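Local coordinates for two-domain protein containing predicted PHP-like metal-dependent phosphoesterase (Bacteroides vulgatus ATCC 8482, PDB 3E38) that binds three zinc ions in a PHP-like domain and is probably a metal-dependent phosphoesterase, possibly acting as a 5'-3' exonuclease on nucleic acids, at residues M98-F103 with W151-L157; W135-W140 with M175-W181; V168-Y174 with F239-I244; N186-I190 with L230-T235. All blocks are in the same frame, centred on the assembly; numbering follows the deposited sequence.

Contact 1. Residues M98-F103 with W151-L157; sequences MAPGHF and WPEHTAL. With ZN (zinc ion), chain H.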
# COMPACT_ATOMS: atom_id res chain seq x y z
N MSE B 98 30.07 22.68 15.19
CA MSE B 98 31.10 21.63 15.06
C MSE B 98 32.45 22.32 15.15
O MSE B 98 32.65 23.28 14.43
CB MSE B 98 31.02 20.94 13.70
CG MSE B 98 32.14 19.93 13.44
SE MSE B 98 31.95 18.31 14.56
CE MSE B 98 30.04 17.95 14.20
N ALA B 99 33.39 21.88 16.01
CA ALA B 99 33.22 20.78 16.96
C ALA B 99 32.71 21.40 18.27
O ALA B 99 32.85 22.61 18.47
CB ALA B 99 34.54 20.03 17.16
N PRO B 100 32.14 20.59 19.18
CA PRO B 100 31.96 19.15 19.16
C PRO B 100 30.68 18.75 18.41
O PRO B 100 30.42 17.58 18.15
CB PRO B 100 31.77 18.86 20.65
CG PRO B 100 30.93 20.04 21.13
CD PRO B 100 31.31 21.21 20.24
N GLY B 101 29.91 19.76 18.06
CA GLY B 101 28.70 19.51 17.31
C GLY B 101 27.52 19.31 18.22
O GLY B 101 27.34 20.06 19.16
N HIS B 102 26.70 18.32 17.90
CA HIS B 102 25.48 18.02 18.69
C HIS B 102 25.58 16.70 19.40
O HIS B 102 25.94 15.69 18.80
CB HIS B 102 24.26 17.89 17.77
CG HIS B 102 23.96 19.10 16.95
ND1 HIS B 102 22.72 19.31 16.39
CD2 HIS B 102 24.72 20.16 16.60
CE1 HIS B 102 22.74 20.45 15.71
NE2 HIS B 102 23.93 20.99 15.83
N PHE B 103 25.24 16.71 20.68
CA PHE B 103 25.16 15.51 21.53
C PHE B 103 23.83 15.43 22.25
O PHE B 103 23.26 16.42 22.61
CB PHE B 103 26.20 15.50 22.64
CG PHE B 103 27.64 15.20 22.20
CD1 PHE B 103 28.28 15.99 21.29
CD2 PHE B 103 28.33 14.13 22.76
CE1 PHE B 103 29.58 15.70 20.89
CE2 PHE B 103 29.61 13.82 22.37
CZ PHE B 103 30.24 14.62 21.43
N TRP B 151 37.30 15.07 15.88
CA TRP B 151 38.07 16.25 16.27
C TRP B 151 38.74 16.10 17.62
O TRP B 151 38.49 15.16 18.36
CB TRP B 151 37.17 17.48 16.28
CG TRP B 151 36.55 17.73 14.96
CD1 TRP B 151 35.83 16.83 14.21
CD2 TRP B 151 36.50 18.96 14.26
NE1 TRP B 151 35.37 17.44 13.08
CE2 TRP B 151 35.76 18.74 13.09
CE3 TRP B 151 36.98 20.24 14.53
CZ2 TRP B 151 35.53 19.74 12.17
CZ3 TRP B 151 36.76 21.23 13.59
CH2 TRP B 151 36.04 20.97 12.44
N PRO B 152 39.61 17.04 17.95
CA PRO B 152 40.32 16.90 19.24
C PRO B 152 39.37 17.07 20.43
O PRO B 152 39.65 16.64 21.54
CB PRO B 152 41.43 17.97 19.17
CG PRO B 152 41.46 18.45 17.72
CD PRO B 152 40.09 18.17 17.14
N GLU B 153 38.21 17.65 20.16
CA GLU B 153 37.18 17.88 21.20
C GLU B 153 36.41 16.62 21.49
O GLU B 153 35.89 16.43 22.57
CB GLU B 153 36.15 18.92 20.77
CG GLU B 153 36.66 20.33 20.72
CD GLU B 153 37.26 20.71 19.39
OE1 GLU B 153 37.70 19.84 18.61
OE2 GLU B 153 37.27 21.92 19.12
N HIS B 154 36.28 15.80 20.47
CA HIS B 154 35.56 14.56 20.66
C HIS B 154 36.49 13.68 21.51
O HIS B 154 36.08 12.92 22.36
CB HIS B 154 35.13 13.94 19.31
CG HIS B 154 34.32 14.89 18.46
ND1 HIS B 154 34.80 15.42 17.28
CD2 HIS B 154 33.10 15.45 18.67
CE1 HIS B 154 33.90 16.26 16.79
NE2 HIS B 154 32.86 16.30 17.61
N THR B 155 37.77 13.87 21.32
CA THR B 155 38.74 13.10 22.08
C THR B 155 38.68 13.52 23.52
O THR B 155 38.76 12.69 24.44
CB THR B 155 40.17 13.30 21.56
OG1 THR B 155 40.37 12.44 20.43
CG2 THR B 155 41.16 12.94 22.61
N ALA B 156 38.55 14.82 23.71
CA ALA B 156 38.49 15.37 25.06
C ALA B 156 37.24 14.86 25.73
O ALA B 156 37.28 14.22 26.76
CB ALA B 156 38.49 16.91 25.02
N LEU B 157 36.13 15.16 25.10
CA LEU B 157 34.82 14.75 25.62
C LEU B 157 34.83 13.27 25.99
O LEU B 157 34.32 12.87 27.02
CB LEU B 157 33.72 15.02 24.59
CG LEU B 157 33.18 16.45 24.53
CD1 LEU B 157 32.59 16.75 23.17
CD2 LEU B 157 32.14 16.65 25.64
ZN ZN H . 21.17 17.67 16.02
O HOH W 1 19.91 16.37 16.13
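His154 NE2 donates to the carbonyl O of Pro100 at 2.8 Å, joining helix 152-159 to the loop that runs into strand 102-106 of the PHP-like domain. This loop leads directly to His102, whose ND1 binds a zinc ion at 2.3 Å. The acceptor lies in the imidazole plane, while the donor sits 33° out of the carbonyl plane. The other ring nitrogen is engaged too: ND1 accepts from the backbone N of Trp151, the N-cap residue of the helix, at 2.9 Å, so both nitrogens fix the ring's rotation. An alanine in place of His154 would probably leave the Pro100 carbonyl without this donor and the Trp151 N-H without the ND1 acceptor.

Met98, a selenomethionine, runs across the indole of Trp151. Its CG is anti to the backbone N (chi1 174°) and the chain then bends, which lays SE over the five-membered ring in a Met-aromatic contact, 4.1 Å from the centroid. The same SE meets the edge of the His154 imidazole. Ala99, which precedes the cis-linked Pro100 and itself follows a cis peptide bond, presses its CB on the indole near CE3. Trp151 NE1 is held by Gln144. Farther along the helix, Leu157 CD1 touches both Phe103 CZ, at 3.6 Å, and Pro100 CB, at a tight 3.4 Å.

Contact 2. Residues W135-W140 with M175-W181; sequences WNHPGW and MPEAIQW. With ZN (zinc ion), chain H.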
# COMPACT_ATOMS: atom_id res chain seq x y z
N TRP B 135 27.17 11.17 20.89
CA TRP B 135 27.37 12.06 19.75
C TRP B 135 26.31 11.82 18.65
O TRP B 135 26.12 10.70 18.14
CB TRP B 135 28.80 11.89 19.25
CG TRP B 135 29.20 12.79 18.16
CD1 TRP B 135 28.60 13.94 17.77
CD2 TRP B 135 30.41 12.68 17.38
NE1 TRP B 135 29.32 14.54 16.76
CE2 TRP B 135 30.44 13.78 16.51
CE3 TRP B 135 31.44 11.75 17.34
CZ2 TRP B 135 31.46 13.97 15.58
CZ3 TRP B 135 32.47 11.94 16.45
CH2 TRP B 135 32.47 13.05 15.57
N ASN B 136 25.59 12.90 18.32
CA ASN B 136 24.58 12.87 17.26
C ASN B 136 25.13 13.18 15.86
O ASN B 136 25.97 14.04 15.67
CB ASN B 136 23.43 13.86 17.54
CG ASN B 136 22.77 13.65 18.87
OD1 ASN B 136 22.76 12.55 19.41
ND2 ASN B 136 22.23 14.73 19.41
N HIS B 137 24.57 12.45 14.89
CA HIS B 137 24.87 12.65 13.48
C HIS B 137 26.27 13.20 13.22
O HIS B 137 26.41 14.30 12.73
CB HIS B 137 23.81 13.56 12.82
CG HIS B 137 23.41 14.75 13.63
ND1 HIS B 137 24.22 15.86 13.79
CD2 HIS B 137 22.24 15.04 14.25
CE1 HIS B 137 23.58 16.76 14.51
NE2 HIS B 137 22.39 16.28 14.82
N PRO B 138 27.29 12.43 13.55
CA PRO B 138 28.63 12.93 13.29
C PRO B 138 28.80 13.34 11.83
O PRO B 138 29.43 14.34 11.51
CB PRO B 138 29.53 11.72 13.66
CG PRO B 138 28.57 10.53 13.91
CD PRO B 138 27.27 11.14 14.26
N GLY B 139 28.13 12.59 10.98
CA GLY B 139 28.23 12.74 9.53
C GLY B 139 27.36 13.78 8.85
O GLY B 139 27.53 14.06 7.66
N TRP B 140 26.45 14.37 9.60
CA TRP B 140 25.54 15.38 9.03
C TRP B 140 26.39 16.35 8.24
O TRP B 140 27.30 16.99 8.80
CB TRP B 140 24.83 16.10 10.14
CG TRP B 140 23.78 17.09 9.76
CD1 TRP B 140 22.88 17.00 8.73
CD2 TRP B 140 23.42 18.25 10.51
NE1 TRP B 140 22.01 18.08 8.77
CE2 TRP B 140 22.32 18.85 9.86
CE3 TRP B 140 23.94 18.86 11.67
CZ2 TRP B 140 21.73 20.03 10.33
CZ3 TRP B 140 23.37 20.02 12.13
CH2 TRP B 140 22.26 20.60 11.47
N MSE B 175 26.10 6.41 8.82
CA MSE B 175 27.45 6.95 9.05
C MSE B 175 28.43 5.91 9.52
O MSE B 175 28.74 5.84 10.69
CB MSE B 175 27.35 8.07 10.09
CG MSE B 175 26.30 9.07 9.62
SE MSE B 175 25.50 10.31 10.86
CE MSE B 175 24.34 9.14 11.92
N PRO B 176 28.95 5.12 8.59
CA PRO B 176 29.87 4.01 8.89
C PRO B 176 31.11 4.39 9.60
O PRO B 176 31.73 3.56 10.25
CB PRO B 176 30.28 3.48 7.49
CG PRO B 176 29.96 4.58 6.53
CD PRO B 176 28.67 5.21 7.15
N GLU B 177 31.51 5.64 9.44
CA GLU B 177 32.77 6.07 10.07
C GLU B 177 32.58 5.88 11.56
O GLU B 177 33.53 5.59 12.29
CB GLU B 177 33.12 7.54 9.76
CG GLU B 177 33.24 7.91 8.27
CD GLU B 177 31.91 8.05 7.53
OE1 GLU B 177 30.83 7.81 8.11
OE2 GLU B 177 31.97 8.42 6.34
N ALA B 178 31.33 6.00 12.00
CA ALA B 178 31.00 5.95 13.43
C ALA B 178 31.11 4.54 13.94
O ALA B 178 31.43 4.31 15.10
CB ALA B 178 29.57 6.51 13.72
N ILE B 179 30.83 3.59 13.06
CA ILE B 179 30.87 2.18 13.43
C ILE B 179 32.29 1.88 13.90
O ILE B 179 32.50 1.34 14.98
CB ILE B 179 30.41 1.22 12.27
CG1 ILE B 179 28.94 1.47 11.92
CG2 ILE B 179 30.58 -0.24 12.66
CD1 ILE B 179 28.51 0.89 10.61
N GLN B 180 33.25 2.30 13.11
CA GLN B 180 34.65 2.00 13.40
C GLN B 180 35.09 2.70 14.67
O GLN B 180 35.96 2.23 15.40
CB GLN B 180 35.54 2.40 12.21
CG GLN B 180 36.95 1.91 12.31
CD GLN B 180 37.01 0.40 12.45
OE1 GLN B 180 36.36 -0.33 11.70
NE2 GLN B 180 37.78 -0.07 13.42
N TRP B 181 34.48 3.84 14.91
CA TRP B 181 34.80 4.65 16.11
C TRP B 181 34.34 3.92 17.34
O TRP B 181 35.07 3.77 18.31
CB TRP B 181 34.17 6.04 16.07
CG TRP B 181 34.87 6.90 15.10
CD1 TRP B 181 36.17 6.80 14.73
CD2 TRP B 181 34.37 8.08 14.45
NE1 TRP B 181 36.50 7.78 13.83
CE2 TRP B 181 35.42 8.60 13.66
CE3 TRP B 181 33.17 8.76 14.47
CZ2 TRP B 181 35.28 9.73 12.88
CZ3 TRP B 181 33.04 9.89 13.70
CH2 TRP B 181 34.07 10.36 12.92
ZN ZN H . 21.17 17.67 16.02
O HOH W 1 19.91 16.37 16.13
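The loop after strand 132-135 carries a ligand of the zinc site, His137, and helix 176-185 packs against the loop from the side away from the metal. His137 NE2 binds the zinc ion at 2.2 Å, with His102 and Glu93 as the other protein ligands. Behind it, the selenium of Met175 lies in the bend of the type I beta turn from His137 to Trp140, 3.6 Å from His137 CA and 3.5 Å from Gly139 N. In Met175, CG lies anti to the carbonyl carbon (chi1 -53°) and the near-anti chi2 (161°) carries SE into the turn; the bend at chi3 then turns CE toward His137 CA. Met175 CG lies close against Gly139 CA, on the side where a CB would point.

Pro138 meets the segment along CB, CG and CD: CD touches Met175 SE, CG meets Ala178 CB at 4.1 Å, and CB reaches the edge of the Trp181 indole near CZ3. Trp181 also meets Trp135. Their six-membered rings are nearly parallel, 12° apart, but slid so far that they hardly overlap, and the touch is made by the two CZ3 atoms at 3.5 Å. Replacing Trp181 with an alanine is likely to open a gap beside Pro138 CB and take from Trp135 CZ3 its contact on the helix. Trp135 stacks further on His154 and Phe103. No hydrogen bond joins these two segments; the loop's polar grip comes from elsewhere, Glu167 OE1 taking His137 N-H and Gln144 NE2 reaching Pro138 O. It is a metal-ligand loop at a strand end, consistent with the multi-zinc centre of PHP-like phosphoesterases.

Contact 3. Residues V168-Y174 with F239-I244; sequences VANGHLY and FHELLI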
# COMPACT_ATOMS: atom_id res chain seq x y z
N VAL B 168 25.14 5.88 14.80
CA VAL B 168 25.72 5.23 13.58
C VAL B 168 24.71 5.36 12.44
O VAL B 168 25.00 5.12 11.26
CB VAL B 168 26.12 3.74 13.78
CG1 VAL B 168 27.40 3.65 14.67
CG2 VAL B 168 24.91 2.87 14.29
N ALA B 169 23.54 5.79 12.86
CA ALA B 169 22.43 6.01 11.94
C ALA B 169 21.39 6.95 12.54
O ALA B 169 20.92 6.75 13.63
CB ALA B 169 21.83 4.68 11.55
N ASN B 170 21.08 7.99 11.77
CA ASN B 170 20.11 9.06 12.12
C ASN B 170 19.13 9.31 10.98
O ASN B 170 19.48 9.78 9.90
CB ASN B 170 20.86 10.36 12.46
CG ASN B 170 19.96 11.45 13.04
OD1 ASN B 170 19.04 11.89 12.39
ND2 ASN B 170 20.28 11.95 14.26
N GLY B 171 17.88 8.98 11.21
CA GLY B 171 16.86 9.14 10.18
C GLY B 171 17.32 8.37 8.96
O GLY B 171 17.56 7.19 9.04
N HIS B 172 17.45 9.06 7.84
CA HIS B 172 17.83 8.42 6.57
C HIS B 172 19.34 8.55 6.34
O HIS B 172 19.82 8.30 5.27
CB HIS B 172 16.99 8.98 5.44
CG HIS B 172 15.51 8.70 5.62
ND1 HIS B 172 15.00 7.43 5.60
CD2 HIS B 172 14.46 9.52 5.89
CE1 HIS B 172 13.69 7.46 5.79
NE2 HIS B 172 13.33 8.72 5.97
N LEU B 173 20.06 8.88 7.39
CA LEU B 173 21.56 9.06 7.31
C LEU B 173 22.29 7.94 8.01
O LEU B 173 22.14 7.76 9.20
CB LEU B 173 22.01 10.43 7.87
CG LEU B 173 23.53 10.80 7.90
CD1 LEU B 173 24.23 10.71 6.52
CD2 LEU B 173 23.75 12.19 8.50
N TYR B 174 23.06 7.20 7.22
CA TYR B 174 23.96 6.10 7.67
C TYR B 174 25.39 6.64 7.71
O TYR B 174 25.82 7.24 6.75
CB TYR B 174 23.86 4.92 6.69
CG TYR B 174 24.81 3.76 6.94
CD1 TYR B 174 24.72 2.99 8.08
CD2 TYR B 174 25.75 3.39 5.98
CE1 TYR B 174 25.53 1.91 8.26
CE2 TYR B 174 26.59 2.32 6.17
CZ TYR B 174 26.47 1.58 7.31
OH TYR B 174 27.30 0.52 7.52
N PHE B 239 18.29 0.31 10.72
CA PHE B 239 18.26 1.37 9.73
C PHE B 239 17.89 0.83 8.39
O PHE B 239 18.65 0.08 7.78
CB PHE B 239 19.68 1.95 9.65
CG PHE B 239 19.87 2.93 8.54
CD1 PHE B 239 19.43 4.24 8.68
CD2 PHE B 239 20.44 2.55 7.35
CE1 PHE B 239 19.57 5.12 7.66
CE2 PHE B 239 20.60 3.45 6.34
CZ PHE B 239 20.17 4.73 6.50
N HIS B 240 16.70 1.21 7.91
CA HIS B 240 16.29 0.72 6.62
C HIS B 240 16.35 -0.79 6.73
O HIS B 240 15.76 -1.35 7.64
CB HIS B 240 17.23 1.30 5.55
CG HIS B 240 17.01 2.78 5.31
ND1 HIS B 240 17.54 3.46 4.24
CD2 HIS B 240 16.24 3.68 5.97
CE1 HIS B 240 17.17 4.73 4.29
NE2 HIS B 240 16.38 4.89 5.34
N GLU B 241 17.11 -1.43 5.85
CA GLU B 241 17.24 -2.90 5.81
C GLU B 241 18.46 -3.37 6.54
O GLU B 241 18.73 -4.59 6.64
CB GLU B 241 17.25 -3.45 4.35
CG GLU B 241 15.89 -3.27 3.66
CD GLU B 241 15.77 -3.95 2.28
OE1 GLU B 241 16.79 -4.41 1.69
OE2 GLU B 241 14.61 -4.02 1.78
N LEU B 242 19.22 -2.40 7.04
CA LEU B 242 20.46 -2.74 7.76
C LEU B 242 20.25 -2.89 9.29
O LEU B 242 19.36 -2.26 9.90
CB LEU B 242 21.55 -1.70 7.48
CG LEU B 242 21.90 -1.32 6.05
CD1 LEU B 242 23.01 -0.28 6.12
CD2 LEU B 242 22.31 -2.56 5.23
N LEU B 243 21.03 -3.79 9.86
CA LEU B 243 21.07 -3.95 11.30
C LEU B 243 22.55 -3.87 11.59
O LEU B 243 23.35 -4.61 11.04
CB LEU B 243 20.44 -5.25 11.79
CG LEU B 243 20.29 -5.36 13.31
CD1 LEU B 243 19.17 -4.43 13.80
CD2 LEU B 243 20.00 -6.78 13.72
N ILE B 244 22.90 -2.90 12.41
CA ILE B 244 24.28 -2.59 12.70
C ILE B 244 24.67 -2.85 14.14
O ILE B 244 24.02 -2.38 15.07
CB ILE B 244 24.52 -1.11 12.37
CG1 ILE B 244 23.99 -0.83 10.95
CG2 ILE B 244 26.02 -0.74 12.55
CD1 ILE B 244 23.39 0.54 10.73
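Phe239 fills the angle between two beta hairpins, each closed by a type II' beta turn, one from Asn170 to Leu173 and the other from Phe239 to Leu242; both belong to the large mixed sheet of the PHP-like domain. With CG anti to its backbone N (chi1 172°), the phenyl ring reaches into the first hairpin. Its CE1 edge comes to 3.2 Å from the carbonyl O of Gly171, an oxygen that also takes a hydrogen bond from Thr212. Ala169 CB touches CD1, and on the same side of the ring plane but at its other edge, Tyr174 CB lies 3.6 Å from CE2. The Tyr174 and Phe239 rings themselves are near parallel but slid apart, with little overlap.

The packing stays close toward Ile244. Leu242 CD1 stands over one face of the Tyr174 ring as a CH-pi contact, 4.1 Å from the centroid, while Ile244 CD1 comes in at the edge, 3.5 Å from Tyr174 CE1. Beyond it, Ile244 CG2 meets Val168 CG2 at a looser 4.2 Å, and helix 176-185 covers this end through Ile179.

The turn ends are different: here His172 is exposed and His240 partly so, and a polar bond between the two histidines joins the turns, while Phe239 CZ sits over the centre of the His240 ring. The two imidazoles meet rim to rim with their planes 49° apart, neither lying over the other. His172 NE2 is held in turn by the carbonyl O of Asp202. Between the histidines, His172 ND1 and His240 NE2 are 2.9 Å apart in a nearly straight hydrogen bond, 172°.

Contact 4. Residues N186-I190 with L230-T235; sequences NLTMI and LDNRRT
Asn186, where the chain leaves helix 176-185, lays its OD1 over one face of the Arg233 guanidinium, 3.0 Å from CD; the angle at NE is too poor for a hydrogen bond. The link is made by water 2 instead, which donates to the Asn186 carbonyl O and accepts from Arg233 NH1 at 3.0 Å. Leu187 turns its side chain from the contact and offers its backbone to Arg233 CG.

Thr188 begins the strand and meets Leu230, Arg233 and Thr235. Its OG1 is anti to the carbonyl carbon (chi1 -59°), which turns it to Leu230 O and leaves CG2 facing Thr235. Thr188 OG1 donates to Leu230 O at 2.7 Å, in the carbonyl plane. That carbonyl belongs to a Schellman motif ending helix 223-231, with Arg233 as the positive-phi C-prime residue, so the threonine adds a short bond to an acceptor whose bond from Arg233 N is weak.

At Met189 the backbone takes over. Its carbonyl O accepts from Thr235 OG1 at 2.7 Å, on a lone pair, and its N donates to water 3, which in turn donates to Arg233 O and Thr235 OG1. Ile190 closes the run with CD1 against Leu230 CD2 at 4.1 Å.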
# COMPACT_ATOMS: atom_id res chain seq x y z
N ASN B 186 35.24 1.48 22.02
CA ASN B 186 34.34 0.68 22.87
C ASN B 186 33.06 1.40 23.29
O ASN B 186 32.68 1.41 24.46
CB ASN B 186 35.09 0.25 24.14
CG ASN B 186 34.39 -0.90 24.85
OD1 ASN B 186 33.60 -1.62 24.25
ND2 ASN B 186 34.66 -1.06 26.13
N LEU B 187 32.38 1.98 22.31
CA LEU B 187 31.18 2.74 22.58
C LEU B 187 29.94 2.01 22.10
O LEU B 187 29.99 1.06 21.31
CB LEU B 187 31.25 4.12 21.92
CG LEU B 187 32.47 4.97 22.26
CD1 LEU B 187 32.77 6.00 21.21
CD2 LEU B 187 32.29 5.64 23.60
N THR B 188 28.83 2.53 22.58
CA THR B 188 27.49 2.01 22.25
C THR B 188 27.01 2.57 20.93
O THR B 188 26.95 3.76 20.77
CB THR B 188 26.51 2.35 23.35
OG1 THR B 188 27.02 1.75 24.54
CG2 THR B 188 25.09 1.83 23.04
N MSE B 189 26.72 1.67 19.97
CA MSE B 189 26.18 2.08 18.66
C MSE B 189 24.71 2.34 18.82
O MSE B 189 23.97 1.52 19.35
CB MSE B 189 26.40 1.01 17.60
CG MSE B 189 27.86 0.65 17.41
SE MSE B 189 28.01 -0.58 15.98
CE MSE B 189 29.85 -1.25 16.45
N ILE B 190 24.34 3.54 18.38
CA ILE B 190 22.99 4.08 18.49
C ILE B 190 22.32 4.37 17.16
O ILE B 190 22.93 4.80 16.21
CB ILE B 190 22.96 5.40 19.30
CG1 ILE B 190 23.41 5.21 20.73
CG2 ILE B 190 21.50 5.96 19.36
CD1 ILE B 190 22.42 4.43 21.59
N LEU B 230 22.62 -0.13 27.67
CA LEU B 230 23.36 0.94 26.99
C LEU B 230 24.74 1.07 27.57
O LEU B 230 25.68 1.38 26.86
CB LEU B 230 22.67 2.31 27.07
CG LEU B 230 21.29 2.47 26.43
CD1 LEU B 230 20.67 3.85 26.76
CD2 LEU B 230 21.39 2.26 24.94
N ASP B 231 24.85 0.84 28.87
CA ASP B 231 26.13 1.03 29.54
C ASP B 231 27.10 -0.01 29.09
O ASP B 231 28.34 0.17 29.12
CB ASP B 231 26.01 0.94 31.07
CG ASP B 231 25.39 2.16 31.67
OD1 ASP B 231 25.34 3.21 31.00
OD2 ASP B 231 24.97 2.09 32.85
N ASN B 232 26.51 -1.11 28.67
CA ASN B 232 27.25 -2.31 28.31
C ASN B 232 27.27 -2.59 26.83
O ASN B 232 27.61 -3.68 26.40
CB ASN B 232 26.69 -3.48 29.11
CG ASN B 232 27.07 -3.42 30.57
OD1 ASN B 232 28.27 -3.49 30.92
ND2 ASN B 232 26.07 -3.31 31.45
N ARG B 233 26.86 -1.58 26.07
CA ARG B 233 26.81 -1.57 24.60
C ARG B 233 26.00 -2.68 23.94
O ARG B 233 26.29 -3.12 22.81
CB ARG B 233 28.23 -1.62 24.06
CG ARG B 233 29.19 -0.69 24.79
CD ARG B 233 30.61 -1.19 24.60
NE ARG B 233 30.75 -2.55 25.13
CZ ARG B 233 31.05 -2.87 26.39
NH1 ARG B 233 31.27 -1.92 27.30
NH2 ARG B 233 31.14 -4.14 26.75
N ARG B 234 24.98 -3.11 24.65
CA ARG B 234 24.10 -4.21 24.24
C ARG B 234 22.93 -3.67 23.44
O ARG B 234 21.76 -3.67 23.83
CB ARG B 234 23.66 -5.02 25.46
CG ARG B 234 23.64 -6.50 25.17
CD ARG B 234 23.23 -7.34 26.36
NE ARG B 234 24.08 -7.15 27.53
CZ ARG B 234 23.71 -6.53 28.64
NH1 ARG B 234 22.49 -6.01 28.76
NH2 ARG B 234 24.55 -6.44 29.65
N THR B 235 23.36 -3.19 22.28
CA THR B 235 22.52 -2.56 21.24
C THR B 235 22.92 -2.96 19.84
O THR B 235 24.00 -3.53 19.57
CB THR B 235 22.70 -1.00 21.25
OG1 THR B 235 24.06 -0.67 20.89
CG2 THR B 235 22.38 -0.37 22.64
O HOH W 2 30.98 0.98 26.81
O HOH W 3 26.90 -1.17 20.64

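Overall arrangement
Contacts 1 and 2 meet at the metal: His102 of the first and His137 of the second bind the same zinc ion, and His102 O accepts from Asn136 N at 2.8 Å, probably a hydrogen bond between adjacent strand ends. Their centres are about 12 Å apart. Contact 3 adjoins contact 2 through Met175 N and Val168 O, 3.0 Å apart, and through Ile179, whose CD1 touches Ile244 CG2. Contact 4 lies on the neighbouring strand: Val168 N of contact 3 and Ile190 O of contact 4, 2.8 Å apart, probably form a hydrogen bond between strands 165-170 and 188-192. It touches no part of contact 1, whose nearest atoms are about 8 Å off.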